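Local coordinates for thermosome subunit (Methanococcoides burtonii, PDB 3AQ1), which probably acts as an ATP-dependent group II chaperonin that binds unfolded proteins and helps them fold, at the expense of ATP hydrolysis, at residues Leu127-Lys130 and Ala131-Ile135; Glu137-Asp141 and Gly142-Asn146; Val349-Val352 and Ile353-Lys357; Pro448-Ile451 and Lys452-Ile456. All coordinates share one frame; numbering follows the deposited sequence.

Contact 1: Leu127-Lys130 and Ala131-Ile135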
ATOM      1  N   LEU A 127     -12.174   9.868   2.211  1.00 42.63           N
ATOM      2  CA  LEU A 127     -11.974   8.980   3.334  1.00 44.69           C
ATOM      3  C   LEU A 127     -10.566   8.395   3.275  1.00 42.34           C
ATOM      4  O   LEU A 127      -9.864   8.373   4.284  1.00 39.03           O
ATOM      5  CB  LEU A 127     -13.044   7.882   3.328  1.00 34.16           C
ATOM      6  CG  LEU A 127     -13.042   6.885   4.470  1.00 36.26           C
ATOM      7  CD1 LEU A 127     -12.934   7.644   5.768  1.00 34.65           C
ATOM      8  CD2 LEU A 127     -14.305   6.053   4.423  1.00 40.50           C
ATOM      9  N   THR A 128     -10.154   7.935   2.093  1.00 33.03           N
ATOM     10  CA  THR A 128      -8.798   7.434   1.905  1.00 38.07           C
ATOM     11  C   THR A 128      -7.731   8.427   2.366  1.00 45.87           C
ATOM     12  O   THR A 128      -6.802   8.070   3.088  1.00 48.00           O
ATOM     13  CB  THR A 128      -8.496   7.146   0.444  1.00 34.57           C
ATOM     14  OG1 THR A 128      -9.391   6.147  -0.046  1.00 45.67           O
ATOM     15  CG2 THR A 128      -7.083   6.643   0.326  1.00 30.16           C
ATOM     16  N   VAL A 129      -7.868   9.674   1.927  1.00 43.44           N
ATOM     17  CA  VAL A 129      -6.864  10.698   2.169  1.00 39.31           C
ATOM     18  C   VAL A 129      -6.781  11.080   3.657  1.00 46.54           C
ATOM     19  O   VAL A 129      -5.699  11.290   4.208  1.00 46.71           O
ATOM     20  CB  VAL A 129      -7.102  11.926   1.245  1.00 39.02           C
ATOM     21  CG1 VAL A 129      -6.267  13.122   1.666  1.00 40.82           C
ATOM     22  CG2 VAL A 129      -6.791  11.564  -0.195  1.00 44.78           C
ATOM     23  N   LYS A 130      -7.935  11.133   4.307  1.00 44.05           N
ATOM     24  CA  LYS A 130      -8.017  11.473   5.716  1.00 39.97           C
ATOM     25  C   LYS A 130      -7.429  10.375   6.614  1.00 49.33           C
ATOM     26  O   LYS A 130      -6.870  10.660   7.668  1.00 57.93           O
ATOM     27  CB  LYS A 130      -9.471  11.739   6.066  1.00 30.54           C
ATOM     28  CG  LYS A 130      -9.744  12.025   7.510  1.00 47.29           C
ATOM     29  CD  LYS A 130     -11.188  12.461   7.676  1.00 59.40           C
ATOM     30  CE  LYS A 130     -11.561  12.676   9.133  1.00 67.80           C
ATOM     31  NZ  LYS A 130     -13.025  12.961   9.263  1.00 74.06           N
ATOM     32  N   ALA A 131      -7.570   9.123   6.188  1.00 47.31           N
ATOM     33  CA  ALA A 131      -7.027   7.980   6.906  1.00 41.20           C
ATOM     34  C   ALA A 131      -5.515   7.932   6.733  1.00 56.18           C
ATOM     35  O   ALA A 131      -4.768   7.876   7.713  1.00 59.11           O
ATOM     36  CB  ALA A 131      -7.656   6.690   6.392  1.00 25.96           C
ATOM     37  N   VAL A 132      -5.069   7.959   5.479  1.00 50.87           N
ATOM     38  CA  VAL A 132      -3.648   7.927   5.178  1.00 44.21           C
ATOM     39  C   VAL A 132      -2.929   9.084   5.840  1.00 47.67           C
ATOM     40  O   VAL A 132      -1.970   8.874   6.567  1.00 51.42           O
ATOM     41  CB  VAL A 132      -3.378   7.944   3.669  1.00 45.83           C
ATOM     42  CG1 VAL A 132      -1.953   8.379   3.390  1.00 48.10           C
ATOM     43  CG2 VAL A 132      -3.615   6.567   3.096  1.00 44.31           C
ATOM     44  N   ARG A 133      -3.411  10.302   5.612  1.00 55.74           N
ATOM     45  CA  ARG A 133      -2.806  11.491   6.223  1.00 48.89           C
ATOM     46  C   ARG A 133      -2.621  11.377   7.725  1.00 53.79           C
ATOM     47  O   ARG A 133      -1.829  12.112   8.304  1.00 65.42           O
ATOM     48  CB  ARG A 133      -3.615  12.756   5.916  1.00 37.92           C
ATOM     49  CG  ARG A 133      -3.264  13.386   4.593  1.00 49.83           C
ATOM     50  CD  ARG A 133      -4.163  14.546   4.286  1.00 63.49           C
ATOM     51  NE  ARG A 133      -3.984  15.643   5.226  1.00 78.34           N
ATOM     52  CZ  ARG A 133      -4.240  16.911   4.924  1.00 95.86           C
ATOM     53  NH1 ARG A 133      -4.679  17.226   3.707  1.00 99.98           N
ATOM     54  NH2 ARG A 133      -4.052  17.864   5.830  1.00 97.29           N
ATOM     55  N   SER A 134      -3.351  10.467   8.359  1.00 48.39           N
ATOM     56  CA  SER A 134      -3.376  10.430   9.812  1.00 48.83           C
ATOM     57  C   SER A 134      -2.474   9.338  10.384  1.00 52.12           C
ATOM     58  O   SER A 134      -2.335   9.214  11.595  1.00 52.74           O
ATOM     59  CB  SER A 134      -4.817  10.313  10.323  1.00 48.72           C
ATOM     60  OG  SER A 134      -5.124   9.019  10.801  1.00 47.69           O
ATOM     61  N   ILE A 135      -1.853   8.558   9.504  1.00 48.09           N
ATOM     62  CA  ILE A 135      -0.850   7.591   9.924  1.00 43.34           C
ATOM     63  C   ILE A 135       0.516   7.872   9.293  1.00 51.74           C
ATOM     64  O   ILE A 135       1.408   7.020   9.340  1.00 52.05           O
ATOM     65  CB  ILE A 135      -1.260   6.149   9.567  1.00 47.37           C
ATOM     66  CG1 ILE A 135      -1.337   5.974   8.045  1.00 38.51           C
ATOM     67  CG2 ILE A 135      -2.577   5.795  10.222  1.00 43.07           C
ATOM     68  CD1 ILE A 135      -1.059   4.587   7.596  1.00 44.60           C
TER

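Contact 2: Glu137-Asp141 and Gly142-Asn146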
ATOM      1  N   GLU A 137       4.139   8.903   9.076  1.00 71.04           N
ATOM      2  CA  GLU A 137       5.238   8.988  10.041  1.00 75.04           C
ATOM      3  C   GLU A 137       6.406   9.779   9.469  1.00 74.93           C
ATOM      4  O   GLU A 137       6.718   9.672   8.287  1.00 73.50           O
ATOM      5  CB  GLU A 137       5.698   7.586  10.474  1.00 73.58           C
ATOM      6  CG  GLU A 137       4.694   6.853  11.365  1.00 82.49           C
ATOM      7  CD  GLU A 137       5.051   5.387  11.619  1.00 92.75           C
ATOM      8  OE1 GLU A 137       5.141   4.604  10.645  1.00 87.38           O
ATOM      9  OE2 GLU A 137       5.213   5.014  12.806  1.00 99.61           O
ATOM     10  N   GLU A 138       7.043  10.588  10.305  1.00 88.36           N
ATOM     11  CA  GLU A 138       8.218  11.331   9.868  1.00 96.92           C
ATOM     12  C   GLU A 138       9.458  10.476  10.077  1.00 96.67           C
ATOM     13  O   GLU A 138       9.483   9.611  10.950  1.00 94.01           O
ATOM     14  CB  GLU A 138       8.347  12.637  10.645  1.00107.99           C
ATOM     15  CG  GLU A 138       8.796  13.811   9.800  1.00116.47           C
ATOM     16  CD  GLU A 138       7.705  14.851   9.643  1.00123.52           C
ATOM     17  OE1 GLU A 138       6.513  14.475   9.682  1.00120.62           O
ATOM     18  OE2 GLU A 138       8.041  16.045   9.482  1.00129.05           O
ATOM     19  N   GLU A 139      10.487  10.713   9.272  1.00102.03           N
ATOM     20  CA  GLU A 139      11.733   9.970   9.410  1.00109.80           C
ATOM     21  C   GLU A 139      12.914  10.695   8.778  1.00124.22           C
ATOM     22  O   GLU A 139      12.767  11.767   8.187  1.00124.99           O
ATOM     23  CB  GLU A 139      11.610   8.580   8.778  1.00 99.28           C
ATOM     24  CG  GLU A 139      11.005   7.503   9.663  1.00100.35           C
ATOM     25  CD  GLU A 139      11.016   6.133   8.995  1.00110.08           C
ATOM     26  OE1 GLU A 139      11.095   6.075   7.747  1.00112.58           O
ATOM     27  OE2 GLU A 139      10.944   5.114   9.716  1.00113.56           O
ATOM     28  N   GLU A 140      14.093  10.104   8.931  1.00135.28           N
ATOM     29  CA  GLU A 140      15.225  10.445   8.094  1.00142.99           C
ATOM     30  C   GLU A 140      15.070   9.603   6.847  1.00145.91           C
ATOM     31  O   GLU A 140      14.400   8.569   6.878  1.00140.85           O
ATOM     32  CB  GLU A 140      16.535  10.092   8.781  1.00148.68           C
ATOM     33  CG  GLU A 140      16.907  10.996   9.924  1.00153.86           C
ATOM     34  CD  GLU A 140      18.311  10.723  10.414  1.00161.04           C
ATOM     35  OE1 GLU A 140      18.855   9.649  10.078  1.00159.66           O
ATOM     36  OE2 GLU A 140      18.872  11.581  11.128  1.00166.76           O
ATOM     37  N   ASP A 141      15.689  10.034   5.756  1.00154.64           N
ATOM     38  CA  ASP A 141      15.508   9.367   4.474  1.00161.93           C
ATOM     39  C   ASP A 141      14.167   9.781   3.864  1.00154.05           C
ATOM     40  O   ASP A 141      14.039   9.892   2.643  1.00154.19           O
ATOM     41  CB  ASP A 141      15.594   7.846   4.641  1.00172.11           C
ATOM     42  CG  ASP A 141      15.409   7.102   3.335  1.00179.30           C
ATOM     43  OD1 ASP A 141      15.618   7.706   2.261  1.00181.32           O
ATOM     44  OD2 ASP A 141      15.060   5.904   3.385  1.00181.50           O
ATOM     45  N   GLY A 142      13.173  10.018   4.718  1.00141.71           N
ATOM     46  CA  GLY A 142      11.899  10.557   4.272  1.00123.74           C
ATOM     47  C   GLY A 142      10.671  10.074   5.024  1.00107.04           C
ATOM     48  O   GLY A 142      10.774   9.429   6.060  1.00107.77           O
ATOM     49  N   LEU A 143       9.503  10.394   4.474  1.00 91.07           N
ATOM     50  CA  LEU A 143       8.208  10.004   5.028  1.00 73.53           C
ATOM     51  C   LEU A 143       7.873   8.512   4.889  1.00 69.41           C
ATOM     52  O   LEU A 143       8.198   7.867   3.880  1.00 72.54           O
ATOM     53  CB  LEU A 143       7.119  10.815   4.338  1.00 67.78           C
ATOM     54  CG  LEU A 143       7.139  12.303   4.659  1.00 66.84           C
ATOM     55  CD1 LEU A 143       6.248  13.077   3.708  1.00 68.80           C
ATOM     56  CD2 LEU A 143       6.699  12.503   6.085  1.00 57.55           C
ATOM     57  N   LYS A 144       7.194   7.976   5.898  1.00 58.75           N
ATOM     58  CA  LYS A 144       6.770   6.578   5.900  1.00 61.22           C
ATOM     59  C   LYS A 144       5.254   6.469   6.132  1.00 61.07           C
ATOM     60  O   LYS A 144       4.717   7.111   7.042  1.00 51.89           O
ATOM     61  CB  LYS A 144       7.550   5.791   6.962  1.00 61.89           C
ATOM     62  CG  LYS A 144       7.060   4.361   7.216  1.00 73.32           C
ATOM     63  CD  LYS A 144       8.098   3.553   8.014  1.00 89.74           C
ATOM     64  CE  LYS A 144       7.475   2.690   9.127  1.00 86.21           C
ATOM     65  NZ  LYS A 144       8.496   1.899   9.902  1.00 73.33           N
ATOM     66  N   VAL A 145       4.573   5.676   5.294  1.00 54.67           N
ATOM     67  CA  VAL A 145       3.145   5.394   5.479  1.00 46.61           C
ATOM     68  C   VAL A 145       2.859   3.895   5.576  1.00 53.15           C
ATOM     69  O   VAL A 145       2.740   3.214   4.563  1.00 51.08           O
ATOM     70  CB  VAL A 145       2.290   5.979   4.353  1.00 42.29           C
ATOM     71  CG1 VAL A 145       0.840   5.605   4.563  1.00 48.55           C
ATOM     72  CG2 VAL A 145       2.439   7.492   4.281  1.00 44.52           C
ATOM     73  N   ASN A 146       2.743   3.378   6.795  1.00 58.25           N
ATOM     74  CA  ASN A 146       2.531   1.948   6.985  1.00 53.24           C
ATOM     75  C   ASN A 146       1.062   1.532   6.991  1.00 52.85           C
ATOM     76  O   ASN A 146       0.448   1.388   8.042  1.00 57.15           O
ATOM     77  CB  ASN A 146       3.228   1.454   8.247  1.00 58.52           C
ATOM     78  CG  ASN A 146       3.080  -0.055   8.440  1.00 70.87           C
ATOM     79  OD1 ASN A 146       2.368  -0.728   7.677  1.00 62.35           O
ATOM     80  ND2 ASN A 146       3.750  -0.594   9.465  1.00 66.75           N
TER
HETATM   81  O   HOH W   1       2.759   4.657   9.219  1.00 51.21           O

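Contact 3: Val349-Val352 and Ile353-Lys357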
ATOM      1  N   VAL A 349      -2.108   5.865  -2.445  1.00 38.90           N
ATOM      2  CA  VAL A 349      -1.795   7.117  -1.769  1.00 43.51           C
ATOM      3  C   VAL A 349      -0.585   6.997  -0.816  1.00 49.58           C
ATOM      4  O   VAL A 349       0.291   7.870  -0.790  1.00 44.74           O
ATOM      5  CB  VAL A 349      -3.021   7.656  -1.047  1.00 34.30           C
ATOM      6  CG1 VAL A 349      -2.690   8.975  -0.346  1.00 32.76           C
ATOM      7  CG2 VAL A 349      -4.142   7.836  -2.048  1.00 32.72           C
ATOM      8  N   GLY A 350      -0.537   5.914  -0.046  1.00 43.10           N
ATOM      9  CA  GLY A 350       0.608   5.643   0.801  1.00 44.97           C
ATOM     10  C   GLY A 350       1.904   5.648   0.012  1.00 52.22           C
ATOM     11  O   GLY A 350       2.850   6.360   0.336  1.00 54.38           O
ATOM     12  N   VAL A 351       1.941   4.851  -1.047  1.00 53.69           N
ATOM     13  CA  VAL A 351       3.136   4.726  -1.864  1.00 52.95           C
ATOM     14  C   VAL A 351       3.531   6.035  -2.547  1.00 54.57           C
ATOM     15  O   VAL A 351       4.706   6.349  -2.649  1.00 56.73           O
ATOM     16  CB  VAL A 351       2.978   3.613  -2.903  1.00 54.89           C
ATOM     17  CG1 VAL A 351       4.082   3.703  -3.958  1.00 54.98           C
ATOM     18  CG2 VAL A 351       2.957   2.250  -2.201  1.00 43.31           C
ATOM     19  N   VAL A 352       2.556   6.804  -3.008  1.00 52.00           N
ATOM     20  CA  VAL A 352       2.863   8.098  -3.597  1.00 47.50           C
ATOM     21  C   VAL A 352       3.471   9.034  -2.546  1.00 49.59           C
ATOM     22  O   VAL A 352       4.496   9.672  -2.793  1.00 53.68           O
ATOM     23  CB  VAL A 352       1.617   8.746  -4.238  1.00 46.34           C
ATOM     24  CG1 VAL A 352       1.870  10.196  -4.560  1.00 43.46           C
ATOM     25  CG2 VAL A 352       1.211   7.994  -5.486  1.00 44.54           C
ATOM     26  N   ILE A 353       2.849   9.105  -1.373  1.00 49.41           N
ATOM     27  CA  ILE A 353       3.334   9.979  -0.312  1.00 48.13           C
ATOM     28  C   ILE A 353       4.761   9.600   0.080  1.00 55.71           C
ATOM     29  O   ILE A 353       5.603  10.461   0.326  1.00 53.63           O
ATOM     30  CB  ILE A 353       2.398   9.957   0.916  1.00 50.13           C
ATOM     31  CG1 ILE A 353       1.104  10.705   0.594  1.00 49.88           C
ATOM     32  CG2 ILE A 353       3.082  10.572   2.145  1.00 46.91           C
ATOM     33  CD1 ILE A 353       0.134  10.768   1.730  1.00 57.29           C
ATOM     34  N   GLU A 354       5.042   8.305   0.114  1.00 56.42           N
ATOM     35  CA  GLU A 354       6.398   7.855   0.393  1.00 59.16           C
ATOM     36  C   GLU A 354       7.386   8.303  -0.694  1.00 63.99           C
ATOM     37  O   GLU A 354       8.402   8.928  -0.379  1.00 63.09           O
ATOM     38  CB  GLU A 354       6.442   6.338   0.612  1.00 50.00           C
ATOM     39  CG  GLU A 354       5.912   5.918   1.969  1.00 53.96           C
ATOM     40  CD  GLU A 354       5.908   4.413   2.174  1.00 62.34           C
ATOM     41  OE1 GLU A 354       5.765   3.663   1.180  1.00 66.96           O
ATOM     42  OE2 GLU A 354       6.037   3.979   3.342  1.00 58.74           O
ATOM     43  N   ASP A 355       7.083   8.000  -1.960  1.00 56.69           N
ATOM     44  CA  ASP A 355       7.932   8.416  -3.078  1.00 49.61           C
ATOM     45  C   ASP A 355       8.116   9.930  -3.080  1.00 53.61           C
ATOM     46  O   ASP A 355       9.181  10.428  -3.443  1.00 55.71           O
ATOM     47  CB  ASP A 355       7.330   8.018  -4.434  1.00 56.31           C
ATOM     48  CG  ASP A 355       7.356   6.513  -4.699  1.00 63.57           C
ATOM     49  OD1 ASP A 355       8.116   5.776  -4.026  1.00 60.41           O
ATOM     50  OD2 ASP A 355       6.604   6.076  -5.603  1.00 62.85           O
ATOM     51  N   GLY A 356       7.070  10.658  -2.690  1.00 58.61           N
ATOM     52  CA  GLY A 356       7.071  12.110  -2.772  1.00 52.90           C
ATOM     53  C   GLY A 356       6.862  12.600  -4.196  1.00 65.98           C
ATOM     54  O   GLY A 356       6.830  13.807  -4.454  1.00 67.27           O
ATOM     55  N   LYS A 357       6.723  11.653  -5.127  1.00 58.90           N
ATOM     56  CA  LYS A 357       6.614  11.964  -6.542  1.00 54.29           C
ATOM     57  C   LYS A 357       5.731  10.948  -7.251  1.00 58.74           C
ATOM     58  O   LYS A 357       5.663   9.780  -6.853  1.00 69.16           O
ATOM     59  CB  LYS A 357       8.003  12.003  -7.187  1.00 59.64           C
ATOM     60  CG  LYS A 357       9.111  12.455  -6.223  1.00 69.58           C
ATOM     61  CD  LYS A 357      10.244  13.191  -6.921  1.00 78.63           C
ATOM     62  CE  LYS A 357      11.478  13.287  -6.035  1.00 85.08           C
ATOM     63  NZ  LYS A 357      12.109  11.949  -5.818  1.00 86.28           N
TER

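Contact 4: Pro448-Ile451 and Lys452-Ile456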
ATOM      1  N   PRO A 448       3.021   5.271  -9.923  1.00 63.80           N
ATOM      2  CA  PRO A 448       3.944   5.632  -8.846  1.00 59.93           C
ATOM      3  C   PRO A 448       5.373   5.609  -9.362  1.00 59.74           C
ATOM      4  O   PRO A 448       5.712   4.710 -10.130  1.00 50.26           O
ATOM      5  CB  PRO A 448       3.756   4.503  -7.831  1.00 50.94           C
ATOM      6  CG  PRO A 448       2.590   3.692  -8.321  1.00 52.77           C
ATOM      7  CD  PRO A 448       2.535   3.893  -9.788  1.00 54.57           C
ATOM      8  N   LEU A 449       6.193   6.576  -8.954  1.00 61.64           N
ATOM      9  CA  LEU A 449       7.597   6.579  -9.348  1.00 53.38           C
ATOM     10  C   LEU A 449       8.295   5.236  -9.091  1.00 53.24           C
ATOM     11  O   LEU A 449       9.008   4.731  -9.954  1.00 46.40           O
ATOM     12  CB  LEU A 449       8.368   7.697  -8.643  1.00 54.85           C
ATOM     13  CG  LEU A 449       9.833   7.799  -9.086  1.00 53.76           C
ATOM     14  CD1 LEU A 449       9.910   8.131 -10.556  1.00 52.64           C
ATOM     15  CD2 LEU A 449      10.582   8.831  -8.289  1.00 55.21           C
ATOM     16  N   ARG A 450       8.099   4.654  -7.911  1.00 55.78           N
ATOM     17  CA  ARG A 450       8.837   3.437  -7.562  1.00 54.16           C
ATOM     18  C   ARG A 450       8.587   2.282  -8.540  1.00 56.43           C
ATOM     19  O   ARG A 450       9.494   1.512  -8.848  1.00 68.86           O
ATOM     20  CB  ARG A 450       8.598   3.011  -6.104  1.00 45.94           C
ATOM     21  CG  ARG A 450       7.368   2.146  -5.872  1.00 54.26           C
ATOM     22  CD  ARG A 450       7.275   1.685  -4.420  1.00 54.88           C
ATOM     23  NE  ARG A 450       7.652   2.747  -3.494  1.00 57.53           N
ATOM     24  CZ  ARG A 450       7.210   2.837  -2.247  1.00 60.57           C
ATOM     25  NH1 ARG A 450       6.375   1.931  -1.773  1.00 60.51           N
ATOM     26  NH2 ARG A 450       7.595   3.840  -1.476  1.00 67.11           N
ATOM     27  N   ILE A 451       7.370   2.165  -9.047  1.00 48.88           N
ATOM     28  CA  ILE A 451       7.088   1.135 -10.035  1.00 52.63           C
ATOM     29  C   ILE A 451       7.840   1.438 -11.327  1.00 53.58           C
ATOM     30  O   ILE A 451       8.503   0.573 -11.892  1.00 53.64           O
ATOM     31  CB  ILE A 451       5.577   0.999 -10.316  1.00 58.00           C
ATOM     32  CG1 ILE A 451       4.879   0.335  -9.124  1.00 67.74           C
ATOM     33  CG2 ILE A 451       5.334   0.206 -11.588  1.00 57.56           C
ATOM     34  CD1 ILE A 451       5.533  -0.964  -8.668  1.00 70.31           C
ATOM     35  N   LYS A 452       7.750   2.676 -11.790  1.00 46.31           N
ATOM     36  CA  LYS A 452       8.423   3.028 -13.019  1.00 49.77           C
ATOM     37  C   LYS A 452       9.941   2.734 -12.955  1.00 54.74           C
ATOM     38  O   LYS A 452      10.505   2.210 -13.920  1.00 57.01           O
ATOM     39  CB  LYS A 452       8.135   4.481 -13.401  1.00 51.51           C
ATOM     40  CG  LYS A 452       8.459   4.792 -14.837  1.00 65.50           C
ATOM     41  CD  LYS A 452       7.680   3.873 -15.796  1.00 71.99           C
ATOM     42  CE  LYS A 452       6.200   4.236 -15.854  1.00 67.19           C
ATOM     43  NZ  LYS A 452       5.458   3.371 -16.808  1.00 64.22           N
ATOM     44  N   THR A 453      10.598   3.049 -11.831  1.00 39.42           N
ATOM     45  CA  THR A 453      12.040   2.819 -11.725  1.00 37.27           C
ATOM     46  C   THR A 453      12.360   1.364 -11.446  1.00 50.50           C
ATOM     47  O   THR A 453      13.404   0.874 -11.849  1.00 59.57           O
ATOM     48  CB  THR A 453      12.747   3.681 -10.652  1.00 53.31           C
ATOM     49  OG1 THR A 453      12.254   3.354  -9.344  1.00 59.69           O
ATOM     50  CG2 THR A 453      12.557   5.160 -10.926  1.00 62.45           C
ATOM     51  N   GLN A 454      11.474   0.667 -10.747  1.00 47.75           N
ATOM     52  CA  GLN A 454      11.712  -0.743 -10.512  1.00 43.85           C
ATOM     53  C   GLN A 454      11.652  -1.505 -11.836  1.00 56.49           C
ATOM     54  O   GLN A 454      12.492  -2.366 -12.103  1.00 64.05           O
ATOM     55  CB  GLN A 454      10.727  -1.311  -9.498  1.00 39.12           C
ATOM     56  CG  GLN A 454      11.369  -1.725  -8.180  1.00 64.11           C
ATOM     57  CD  GLN A 454      10.390  -1.681  -7.004  1.00 78.65           C
ATOM     58  OE1 GLN A 454      10.585  -0.921  -6.049  1.00 82.22           O
ATOM     59  NE2 GLN A 454       9.329  -2.493  -7.074  1.00 75.06           N
ATOM     60  N   ALA A 455      10.672  -1.172 -12.673  1.00 48.04           N
ATOM     61  CA  ALA A 455      10.529  -1.856 -13.945  1.00 42.96           C
ATOM     62  C   ALA A 455      11.737  -1.597 -14.857  1.00 45.65           C
ATOM     63  O   ALA A 455      12.273  -2.525 -15.442  1.00 55.92           O
ATOM     64  CB  ALA A 455       9.237  -1.469 -14.626  1.00 41.78           C
ATOM     65  N   ILE A 456      12.176  -0.348 -14.964  1.00 37.48           N
ATOM     66  CA  ILE A 456      13.328  -0.044 -15.795  1.00 40.85           C
ATOM     67  C   ILE A 456      14.587  -0.756 -15.310  1.00 47.35           C
ATOM     68  O   ILE A 456      15.286  -1.391 -16.099  1.00 52.84           O
ATOM     69  CB  ILE A 456      13.577   1.459 -15.909  1.00 40.59           C
ATOM     70  CG1 ILE A 456      12.479   2.109 -16.754  1.00 40.58           C
ATOM     71  CG2 ILE A 456      14.930   1.721 -16.552  1.00 40.05           C
ATOM     72  CD1 ILE A 456      12.563   3.618 -16.815  1.00 45.62           C
TER

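Contact 1: Leu127-Lys130 and Ala131-Ile135
Val129 and Arg133, one helical turn apart, make the closest side-chain contact of this stretch: Val129 CG1 lies 3.6 Å from Arg133 CD, the two chains passing each other at a slant. In Val129, CG1 stands opposite the backbone N (chi1 168°), which swings it toward the arginine. The first methylenes of Arg133 run over the Val129 carbonyl, CG 3.2 Å from Val129 O, before the chain bends at chi3 and NH1 forms a salt bridge with Glu101. On another flank Val132 CG2 rests 3.5 Å from Thr128 O. Beneath the side chains, successive amides reach back four residues: Ala131 N to Leu127 O, Val132 N to Thr128 O (3.0 Å, 172° at the hydrogen) and Arg133 N to Val129 O. Ser134 N then bonds to Ala131 O at 3.0 Å, and Ser134 OG adds a weak bond to that oxygen. The type I turn from Val132 to Ile135 is closed by Ile135 N to Val132 O, also 3.0 Å. Outside, Val129 packs on Leu104 and Ile105, Thr128 and Val132 on helix 332-355, while the extended Lys130 passes Leu166. These are the late turns of helix 121-132, packed between helices 101-109 and 332-355 and followed by a type I beta turn.

Contact 2: Glu137-Asp141 and Gly142-Asn146
Glu137 and Lys144 are an antiparallel hydrogen-bonded pair at the base of a short beta hairpin, with Glu137 N to Lys144 O at 2.8 Å and Lys144 N to Glu137 O at 3.0 Å, both nearly straight. Their side chains leave the same face and run side by side, Glu137 OE1 coming 3.4 Å from Lys144 CE. Lys144 starts with CG anti to the backbone N (chi1 171°), which lays its chain between two carboxylates; the kink at chi3 then sets CE and NZ. The Glu139 carboxylate comes across from the loop and lies against the methylenes, OE2 3.7 Å from Lys144 CD and 4.0 Å from Lys144 NZ, too far for a salt bridge. Glu137 OE1, 4.4 Å from Lys144 NZ, is a second opposite charge beyond that range. On the other face Leu143 CD2 touches Glu137 O at 3.6 Å, and Leu143 also packs on Val136 and Pro98. Gly142 turns the chain with backbone angles at which a CB would run into the preceding carbonyl. Past the pair, a water accepts from Asn146 N and donates to Glu137 OE1 (2.8 Å), joining the two strands beyond their direct bonds; Asn146 OD1 itself caps the following helix at Glu149 N. Two glutamates flank one lysine, so the charges probably attract loosely without forming a salt bridge, while the backbone pair provides the direct bonds.

Contact 3: Val349-Val352 and Ile353-Lys357
Val352 and Ile353 sit at the middle of this helix end, and each is covered mainly by backbone. Val352 CG1 bends over the next amide, 3.5 Å from Ile353 N, while Val352 O takes the amide of Gly356 at 2.8 Å. Ile353 throws its longer branch backward: CG1 is anti to its carbonyl carbon (chi1 -72°), lies 3.3 Å from Val349 O and brings CD1 against Val349 CG1 at 3.9 Å, the two apolar chains meeting at an angle. Outward, Val352 packs on Ile107 and Ile96, and Ile353 on Leu104 and Pro98. Val351 belongs to a more polar side. Its CG1 runs beside Asp355, 3.8 Å from OD2, and Val351 O receives Asp355 N in an almost straight bond (175°). Asp355 and Glu354 each form a salt bridge with Arg450, and Glu354 OE2 also accepts from Val145 N. Glu354 CG meanwhile stays close to Gly350 O at 3.5 Å. With an alanine replacing Glu354, the Val145 amide would probably lose its side-chain acceptor, and Arg450 one of its two carboxylates. Asp355 ends the helix, and Gly356 leaves it with positive phi, leading into strand 357-360; a glycine with positive phi just after the last helical residue is the common C' glycine that ends an alpha-helix.

Contact 4: Pro448-Ile451 and Lys452-Ile456
Leu449 and Thr453 face each other one turn apart, their side chains crossing, with Leu449 CD1 4.0 Å from Thr453 CG2. Thr453 is set so that its two branches do different work: with OG1 between its backbone N and carbonyl carbon (chi1 64°), the hydroxyl bends back to give a weak bond to Arg450 O at 3.4 Å, and CG2 is left on the leucine side. Both residues also reach Leu89 of helix 71-92. Lacking both hydroxyl and methyl, an alanine in place of Thr453 would probably leave Arg450 O without this second donor and open a gap beside Leu449 CD1. Arg450 O is also gripped by Gln454 N (2.9 Å), and Gln454 CB lies over the same oxygen before its chain extends into the open. The Arg450 guanidinium is engaged by the acids at the end of helix 332-355. Lys452 is buried and bent at chi2 and chi3; its end leads away from the first turn, and its NZ pairs with Glu447 and Glu366. Ala455 continues the i to i+4 series, its amide bonded to Ile451 O at 2.9 Å. At the start, Pro448 occupies the N-cap position and its carbonyl accepts only weakly from Lys452 N (3.3 Å). This is a strand-to-helix junction: strand 446-448 runs straight into helix 449-467, with Pro448 as the N-cap residue.

Overall arrangement
Contact 3 stands between the others. Its Ile353 CD1 packs 3.6 Å from Val132 CG1 of contact 1, and its Glu354 OE2 lies 3.0 Å from Val145 N of contact 2, a probable hydrogen bond. Toward contact 4 the joining is ionic: Asp355 OD1 to Arg450 NE at 3.1 Å and Glu354 OE1 to Arg450 NH2 at 3.2 Å. Contacts 1 and 2 also meet directly, Ile135 CD1 lying 3.7 Å from Val145 CG1. Contact 4 touches neither of these, its nearest atoms being about 12 Å from contact 1 and about 7 Å from contact 2. The end of helix 332-355 thus links a hydrophobic side to a charged one.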